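Local atomic coordinates of malate synthase (Haloferax volcanii, PDB entry 5TAO), a protein that catalyses the magnesium-dependent condensation of acetyl-CoA with glyoxylate and the hydrolysis that yields malate and CoA in the glyoxylate cycle. Residues F119-V124 against L151-I156; F184-G189 against A223-V228. All coordinates share one frame; numbering follows the deposited sequence.

The two contacts show how a parallel barrel is assembled from successive beta-alpha-beta units. Contact 1 joins strands 118-121 and 152-157; contact 2, later in the chain, joins strands 183-188 and 226-229, so the first is complete before the second begins. Their centres lie about 10 Å apart, because strands 152-157 and 183-188 are neighbours in the same sheet. Probable backbone hydrogen bonds, Phe184 N to Met153 O at 2.8 Å and Val187 N to Val155 O at 2.9 Å, make one run of four adjacent strands. Glu123 of contact 1 binds a lead ion, and Gly189 of contact 2 lies by a glyoxylate, consistent with both contacts lying next to the active site.

Contact 1 (F119-V124 against L151-I156); sequences FVIPEV and LAMSVI. With PB (lead (II) ion), chain G; GLV (glyoxylic acid), chain E.
Val120 and Ile156 meet obliquely on the inner face of the sheet, with Val120 CG1 only 3.5 Å from Ile156 CD1. Val120 carries CG1 opposite the backbone N (chi1 177°), sending this methyl to the isoleucine, while its other branch, CG2, rests beside Ser154 CB. Ile156 turns twice in the same sense, so that its CG1 passes beside Pro122 and CD1 ends against the valine. On the other face, Ile121 and Met153 cross at nearly a right angle, their methylenes CG1 and CG 4.2 Å apart. Phe119 and Leu151 extend next to each other: both leucine methyls approach ring atom CE2, and CD1 comes in at the ring edge, near its plane.

Between the two layers of side chains runs a parallel ladder. Phe119 N binds Ala152 O at 2.9 Å, and Ile121 N binds Ser154 O at the same distance; Ser154 N and Ile156 N return the bonds to Phe119 O and Ile121 O. Phe119 O takes a second donor, a water 3.0 Å away that also pairs with Ser154 OG, itself bonded to Leu185 N. Farther along, another water links Val124 O with Ile156 O, and the Val124 side chain crosses that of Val155 at about a right angle, CG2 resting against Val155 CB. Glu123 reaches the lead ion through OE1 at 2.6 Å. A glyoxylate binds the lead through O3 and Asp192 binds it too, so it probably occupies the magnesium site; Arg89 forms a salt bridge with Glu123 OE2.

The contact belongs to the right-handed crossover of strand 118-121, helix 127-143 and strand 152-157. Helix 127-143 covers Phe119 and Met153 through Phe137, helix 92-105 packs on Phe119, and strand 183-188 continues the sheet beyond Val155 and Ile156.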
ATOM      1  N   PHE A 119      -3.483 -28.066  -9.275  1.00 32.52           N
ATOM      2  CA  PHE A 119      -3.408 -28.605  -7.955  1.00 28.48           C
ATOM      3  C   PHE A 119      -4.218 -27.775  -6.981  1.00 33.51           C
ATOM      4  O   PHE A 119      -4.435 -26.566  -7.204  1.00 35.39           O
ATOM      5  CB  PHE A 119      -1.951 -28.735  -7.492  1.00 32.95           C
ATOM      6  CG  PHE A 119      -1.162 -29.818  -8.206  1.00 35.13           C
ATOM      7  CD1 PHE A 119      -1.248 -31.146  -7.788  1.00 38.41           C
ATOM      8  CD2 PHE A 119      -0.382 -29.530  -9.333  1.00 38.63           C
ATOM      9  CE1 PHE A 119      -0.574 -32.160  -8.452  1.00 38.13           C
ATOM     10  CE2 PHE A 119       0.312 -30.549 -10.007  1.00 43.55           C
ATOM     11  CZ  PHE A 119       0.213 -31.859  -9.560  1.00 39.12           C
ATOM     12  N   VAL A 120      -4.670 -28.414  -5.906  1.00 33.53           N
ATOM     13  CA  VAL A 120      -5.401 -27.761  -4.821  1.00 32.10           C
ATOM     14  C   VAL A 120      -4.460 -27.629  -3.643  1.00 33.53           C
ATOM     15  O   VAL A 120      -3.770 -28.593  -3.268  1.00 36.66           O
ATOM     16  CB  VAL A 120      -6.655 -28.535  -4.449  1.00 33.97           C
ATOM     17  CG1 VAL A 120      -7.369 -27.871  -3.272  1.00 34.87           C
ATOM     18  CG2 VAL A 120      -7.587 -28.632  -5.624  1.00 35.50           C
ATOM     19  N   ILE A 121      -4.356 -26.417  -3.094  1.00 31.97           N
ATOM     20  CA  ILE A 121      -3.475 -26.102  -2.002  1.00 30.90           C
ATOM     21  C   ILE A 121      -4.312 -25.713  -0.789  1.00 30.63           C
ATOM     22  O   ILE A 121      -4.985 -24.669  -0.779  1.00 31.55           O
ATOM     23  CB  ILE A 121      -2.568 -24.910  -2.374  1.00 31.76           C
ATOM     24  CG1 ILE A 121      -1.779 -25.191  -3.643  1.00 38.95           C
ATOM     25  CG2 ILE A 121      -1.639 -24.555  -1.254  1.00 31.72           C
ATOM     26  CD1 ILE A 121      -0.873 -26.428  -3.571  1.00 39.30           C
ATOM     27  N   PRO A 122      -4.239 -26.483   0.281  1.00 32.34           N
ATOM     28  CA  PRO A 122      -5.017 -26.195   1.475  1.00 32.24           C
ATOM     29  C   PRO A 122      -4.257 -25.284   2.453  1.00 30.74           C
ATOM     30  O   PRO A 122      -3.090 -25.083   2.290  1.00 29.95           O
ATOM     31  CB  PRO A 122      -5.130 -27.580   2.132  1.00 32.80           C
ATOM     32  CG  PRO A 122      -3.814 -28.192   1.799  1.00 33.07           C
ATOM     33  CD  PRO A 122      -3.490 -27.738   0.418  1.00 33.65           C
ATOM     34  N   GLU A 123      -4.953 -24.826   3.480  1.00 28.45           N
ATOM     35  CA  GLU A 123      -4.377 -24.178   4.634  1.00 26.59           C
ATOM     36  C   GLU A 123      -3.550 -22.928   4.309  1.00 28.89           C
ATOM     37  O   GLU A 123      -2.625 -22.609   5.038  1.00 31.46           O
ATOM     38  CB  GLU A 123      -3.588 -25.183   5.521  1.00 30.93           C
ATOM     39  CG  GLU A 123      -4.401 -26.431   5.997  1.00 34.42           C
ATOM     40  CD  GLU A 123      -5.316 -26.082   7.113  1.00 40.43           C
ATOM     41  OE1 GLU A 123      -6.163 -26.917   7.422  1.00 34.58           O
ATOM     42  OE2 GLU A 123      -5.230 -24.926   7.692  1.00 32.68           O
ATOM     43  N   VAL A 124      -3.860 -22.256   3.215  1.00 28.50           N
ATOM     44  CA  VAL A 124      -3.153 -21.092   2.843  1.00 31.94           C
ATOM     45  C   VAL A 124      -3.457 -19.923   3.869  1.00 28.46           C
ATOM     46  O   VAL A 124      -4.400 -19.950   4.620  1.00 29.55           O
ATOM     47  CB  VAL A 124      -3.434 -20.652   1.433  1.00 28.36           C
ATOM     48  CG1 VAL A 124      -2.936 -21.691   0.441  1.00 33.70           C
ATOM     49  CG2 VAL A 124      -4.915 -20.301   1.185  1.00 26.64           C
ATOM     50  N   LEU A 151      -0.520 -25.157 -15.044  1.00 37.59           N
ATOM     51  CA  LEU A 151      -1.120 -25.757 -13.886  1.00 35.50           C
ATOM     52  C   LEU A 151      -1.972 -24.741 -13.083  1.00 39.63           C
ATOM     53  O   LEU A 151      -1.456 -23.758 -12.540  1.00 36.10           O
ATOM     54  CB  LEU A 151      -0.063 -26.386 -13.016  1.00 35.77           C
ATOM     55  CG  LEU A 151       0.698 -27.563 -13.584  1.00 37.97           C
ATOM     56  CD1 LEU A 151       1.850 -27.867 -12.632  1.00 35.57           C
ATOM     57  CD2 LEU A 151      -0.228 -28.839 -13.666  1.00 38.77           C
ATOM     58  N   ALA A 152      -3.276 -24.962 -13.032  1.00 39.13           N
ATOM     59  CA  ALA A 152      -4.163 -24.111 -12.263  1.00 33.57           C
ATOM     60  C   ALA A 152      -3.888 -24.337 -10.801  1.00 36.75           C
ATOM     61  O   ALA A 152      -3.465 -25.423 -10.382  1.00 32.60           O
ATOM     62  CB  ALA A 152      -5.595 -24.381 -12.640  1.00 36.86           C
ATOM     63  N   MET A 153      -3.981 -23.269 -10.024  1.00 31.88           N
ATOM     64  CA  MET A 153      -3.955 -23.375  -8.598  1.00 30.16           C
ATOM     65  C   MET A 153      -5.324 -23.075  -8.012  1.00 28.83           C
ATOM     66  O   MET A 153      -5.958 -22.010  -8.318  1.00 34.52           O
ATOM     67  CB  MET A 153      -2.903 -22.369  -8.023  1.00 32.73           C
ATOM     68  CG  MET A 153      -2.736 -22.326  -6.508  1.00 37.74           C
ATOM     69  SD  MET A 153      -1.459 -21.094  -6.062  1.00 38.90           S
ATOM     70  CE  MET A 153      -2.099 -20.435  -4.574  1.00 45.57           C
ATOM     71  N   SER A 154      -5.729 -23.898  -7.055  1.00 26.67           N
ATOM     72  CA  SER A 154      -6.973 -23.703  -6.376  1.00 28.33           C
ATOM     73  C   SER A 154      -6.585 -23.668  -4.937  1.00 33.54           C
ATOM     74  O   SER A 154      -5.608 -24.318  -4.581  1.00 35.81           O
ATOM     75  CB  SER A 154      -8.040 -24.769  -6.682  1.00 31.73           C
ATOM     76  OG  SER A 154      -8.531 -24.617  -8.010  1.00 31.00           O
ATOM     77  N   VAL A 155      -7.293 -22.900  -4.107  1.00 29.10           N
ATOM     78  CA  VAL A 155      -6.944 -22.885  -2.723  1.00 28.24           C
ATOM     79  C   VAL A 155      -8.117 -23.248  -1.877  1.00 28.88           C
ATOM     80  O   VAL A 155      -9.210 -22.987  -2.254  1.00 31.58           O
ATOM     81  CB  VAL A 155      -6.388 -21.502  -2.277  1.00 30.17           C
ATOM     82  CG1 VAL A 155      -5.225 -21.076  -3.136  1.00 31.19           C
ATOM     83  CG2 VAL A 155      -7.436 -20.457  -2.394  1.00 33.45           C
ATOM     84  N   ILE A 156      -7.870 -23.779  -0.687  1.00 30.89           N
ATOM     85  CA  ILE A 156      -8.882 -23.922   0.307  1.00 32.49           C
ATOM     86  C   ILE A 156      -8.772 -22.759   1.330  1.00 35.43           C
ATOM     87  O   ILE A 156      -7.725 -22.548   1.919  1.00 31.60           O
ATOM     88  CB  ILE A 156      -8.749 -25.191   1.144  1.00 29.71           C
ATOM     89  CG1 ILE A 156      -8.499 -26.472   0.328  1.00 33.18           C
ATOM     90  CG2 ILE A 156     -10.024 -25.408   1.910  1.00 31.85           C
ATOM     91  CD1 ILE A 156      -9.505 -26.759  -0.694  1.00 34.47           C
TER
HETATM   92 PB    PB G 506      -7.145 -28.725   5.856  1.00 50.39          PB
HETATM   93  C1  GLV E 504      -4.933 -29.528   9.331  1.00 66.75           C
HETATM   94  O1  GLV E 504      -3.848 -28.997   9.063  1.00 79.96           O
HETATM   95  C2  GLV E 504      -5.939 -29.850   8.279  1.00 52.25           C
HETATM   96  O2  GLV E 504      -6.974 -30.462   8.682  1.00 55.35           O
HETATM   97  O3  GLV E 504      -5.834 -29.524   7.065  1.00 22.88           O
HETATM   98  O   HOH W   1      -6.546 -26.024  -9.315  1.00 32.81           O
HETATM   99  O   HOH W   2      -6.766 -21.472   4.141  1.00 28.65           O

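Contact 2 (F184-G189 against A223-V228); sequences FLLVDG and AGCVAV. With GLV (glyoxylic acid), chain C.
In the parallel barrel, strand 183-188 pairs with strand 226-229, the next in the chain, and Leu185 meets Val226 and Val228 on their shared inner face. Leu185 runs alongside Val226 in the same direction, with CD2 of the leucine 3.5 Å from CB of the valine. The leucine has CG beside its backbone N and an extended second torsion (chi1 -52°, chi2 176°), which carries CD2 to a point where it serves several partners: it sits 3.6 Å above the Phe184 ring, over its centre, and 4.0 Å from Val228 CG2. The phenylalanine in turn brings CE1 to within 4.1 Å of Val226 CG2. Further along, Val187 and Val228 extend next to each other, Val187 CG2 being 3.9 Å from Val228 CB. Leu186, on the other face, rests CG against CB of Cys225, just before strand 226-229.

Four backbone bonds hold the register. Val226 N gives to Phe184 O, and Leu186 N returns the bond to Val226 O. Val228 N then binds Leu186 O at 3.1 Å, and the ladder ends with Asp188 N reaching Val228 O at 2.9 Å.

Where strand 183-188 stops, Gly189 takes the N-cap position of helix 190-197, and its CA lies 3.3 Å from O1 of a glyoxylate, which Arg84 holds by a hydrogen bond. The helix carries Val191 and Asp192, both glyoxylate-binding residues. Helix 210-223 covers the outer face, touching Leu186 and Ala227 and holding Asp188 OD1 through the hydroxyl of Thr216. Within the barrel, Phe14 of strand 13-18 packs on Leu185, Val187 and Val228, while Val226 lies against Arg198 of a neighbouring subunit.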
ATOM      1  N   PHE A 184      -7.782 -20.581  -9.865  1.00 32.11           N
ATOM      2  CA  PHE A 184      -8.952 -21.097 -10.475  1.00 32.65           C
ATOM      3  C   PHE A 184     -10.068 -21.125  -9.440  1.00 32.06           C
ATOM      4  O   PHE A 184     -10.929 -20.239  -9.473  1.00 30.37           O
ATOM      5  CB  PHE A 184      -8.644 -22.474 -11.098  1.00 36.67           C
ATOM      6  CG  PHE A 184      -9.858 -23.188 -11.642  1.00 33.47           C
ATOM      7  CD1 PHE A 184     -10.895 -22.502 -12.185  1.00 33.43           C
ATOM      8  CD2 PHE A 184      -9.925 -24.566 -11.607  1.00 37.67           C
ATOM      9  CE1 PHE A 184     -12.039 -23.167 -12.667  1.00 33.10           C
ATOM     10  CE2 PHE A 184     -11.057 -25.237 -12.082  1.00 36.01           C
ATOM     11  CZ  PHE A 184     -12.082 -24.561 -12.628  1.00 31.05           C
ATOM     12  N   LEU A 185     -10.060 -22.089  -8.531  1.00 32.41           N
ATOM     13  CA  LEU A 185     -11.075 -22.175  -7.510  1.00 32.78           C
ATOM     14  C   LEU A 185     -10.683 -21.614  -6.151  1.00 29.57           C
ATOM     15  O   LEU A 185      -9.582 -21.858  -5.648  1.00 31.91           O
ATOM     16  CB  LEU A 185     -11.512 -23.631  -7.250  1.00 33.45           C
ATOM     17  CG  LEU A 185     -11.927 -24.436  -8.440  1.00 36.85           C
ATOM     18  CD1 LEU A 185     -12.197 -25.840  -7.935  1.00 39.64           C
ATOM     19  CD2 LEU A 185     -13.146 -23.826  -9.151  1.00 38.68           C
ATOM     20  N   LEU A 186     -11.665 -20.975  -5.514  1.00 30.91           N
ATOM     21  CA  LEU A 186     -11.571 -20.570  -4.135  1.00 31.54           C
ATOM     22  C   LEU A 186     -12.557 -21.439  -3.363  1.00 28.94           C
ATOM     23  O   LEU A 186     -13.778 -21.276  -3.506  1.00 31.52           O
ATOM     24  CB  LEU A 186     -11.887 -19.085  -3.971  1.00 29.73           C
ATOM     25  CG  LEU A 186     -11.109 -18.094  -4.849  1.00 32.03           C
ATOM     26  CD1 LEU A 186     -11.474 -16.636  -4.492  1.00 35.33           C
ATOM     27  CD2 LEU A 186      -9.614 -18.286  -4.788  1.00 35.53           C
ATOM     28  N   VAL A 187     -12.042 -22.343  -2.528  1.00 28.70           N
ATOM     29  CA  VAL A 187     -12.947 -23.341  -1.914  1.00 30.98           C
ATOM     30  C   VAL A 187     -13.017 -23.188  -0.451  1.00 29.13           C
ATOM     31  O   VAL A 187     -12.005 -23.287   0.201  1.00 30.91           O
ATOM     32  CB  VAL A 187     -12.432 -24.789  -2.218  1.00 33.03           C
ATOM     33  CG1 VAL A 187     -13.379 -25.856  -1.686  1.00 34.04           C
ATOM     34  CG2 VAL A 187     -12.224 -24.991  -3.708  1.00 32.14           C
ATOM     35  N   ASP A 188     -14.196 -23.020   0.125  1.00 29.17           N
ATOM     36  CA  ASP A 188     -14.253 -22.967   1.534  1.00 30.93           C
ATOM     37  C   ASP A 188     -13.970 -24.309   2.229  1.00 32.19           C
ATOM     38  O   ASP A 188     -14.345 -25.347   1.751  1.00 36.98           O
ATOM     39  CB  ASP A 188     -15.594 -22.427   1.996  1.00 34.55           C
ATOM     40  CG  ASP A 188     -15.729 -20.947   1.756  1.00 34.49           C
ATOM     41  OD1 ASP A 188     -14.671 -20.284   1.690  1.00 32.48           O
ATOM     42  OD2 ASP A 188     -16.872 -20.454   1.590  1.00 33.11           O
ATOM     43  N   GLY A 189     -13.287 -24.237   3.359  1.00 31.71           N
ATOM     44  CA  GLY A 189     -12.962 -25.359   4.192  1.00 30.71           C
ATOM     45  C   GLY A 189     -13.482 -25.145   5.583  1.00 32.98           C
ATOM     46  O   GLY A 189     -12.744 -24.910   6.502  1.00 33.09           O
ATOM     47  N   ALA A 223     -12.171 -11.372  -8.472  1.00 36.63           N
ATOM     48  CA  ALA A 223     -10.905 -11.741  -9.067  1.00 34.50           C
ATOM     49  C   ALA A 223     -10.948 -12.657 -10.280  1.00 35.24           C
ATOM     50  O   ALA A 223      -9.896 -13.136 -10.646  1.00 36.98           O
ATOM     51  CB  ALA A 223     -10.042 -12.358  -8.008  1.00 36.04           C
ATOM     52  N   GLY A 224     -12.110 -12.987 -10.854  1.00 38.80           N
ATOM     53  CA  GLY A 224     -12.153 -13.986 -11.967  1.00 36.07           C
ATOM     54  C   GLY A 224     -11.874 -15.452 -11.588  1.00 36.03           C
ATOM     55  O   GLY A 224     -11.355 -16.174 -12.372  1.00 35.44           O
ATOM     56  N   CYS A 225     -12.251 -15.876 -10.380  1.00 27.93           N
ATOM     57  CA  CYS A 225     -12.099 -17.208  -9.885  1.00 28.40           C
ATOM     58  C   CYS A 225     -13.473 -17.818  -9.752  1.00 32.12           C
ATOM     59  O   CYS A 225     -14.455 -17.132  -9.937  1.00 33.08           O
ATOM     60  CB  CYS A 225     -11.440 -17.131  -8.489  1.00 32.76           C
ATOM     61  SG  CYS A 225      -9.686 -16.673  -8.625  1.00 37.60           S
ATOM     62  N   VAL A 226     -13.562 -19.043  -9.282  1.00 32.31           N
ATOM     63  CA  VAL A 226     -14.853 -19.705  -9.093  1.00 30.78           C
ATOM     64  C   VAL A 226     -14.995 -20.150  -7.668  1.00 28.84           C
ATOM     65  O   VAL A 226     -14.152 -20.829  -7.193  1.00 33.04           O
ATOM     66  CB  VAL A 226     -14.938 -20.938 -10.052  1.00 32.47           C
ATOM     67  CG1 VAL A 226     -16.246 -21.652  -9.867  1.00 36.41           C
ATOM     68  CG2 VAL A 226     -14.852 -20.506 -11.480  1.00 34.98           C
ATOM     69  N   ALA A 227     -16.086 -19.780  -7.010  1.00 27.45           N
ATOM     70  CA  ALA A 227     -16.326 -20.125  -5.636  1.00 30.53           C
ATOM     71  C   ALA A 227     -17.021 -21.488  -5.424  1.00 32.33           C
ATOM     72  O   ALA A 227     -18.032 -21.756  -6.055  1.00 33.74           O
ATOM     73  CB  ALA A 227     -17.204 -19.056  -5.004  1.00 29.08           C
ATOM     74  N   VAL A 228     -16.540 -22.239  -4.429  1.00 30.86           N
ATOM     75  CA  VAL A 228     -16.991 -23.583  -4.144  1.00 32.99           C
ATOM     76  C   VAL A 228     -17.108 -23.714  -2.643  1.00 31.05           C
ATOM     77  O   VAL A 228     -16.218 -23.287  -1.918  1.00 35.25           O
ATOM     78  CB  VAL A 228     -16.006 -24.638  -4.664  1.00 31.20           C
ATOM     79  CG1 VAL A 228     -16.596 -26.054  -4.504  1.00 36.32           C
ATOM     80  CG2 VAL A 228     -15.725 -24.472  -6.134  1.00 32.41           C
TER
HETATM   81  C1  GLV C 502     -11.872 -29.032   5.172  1.00 60.93           C
HETATM   82  O1  GLV C 502     -11.632 -27.931   5.724  1.00 47.05           O
HETATM   83  C2  GLV C 502     -10.816 -30.012   4.749  1.00 64.02           C
HETATM   84  O2  GLV C 502     -11.066 -31.241   4.459  1.00 60.20           O
HETATM   85  O3  GLV C 502      -9.633 -29.614   4.751  1.00 62.28           O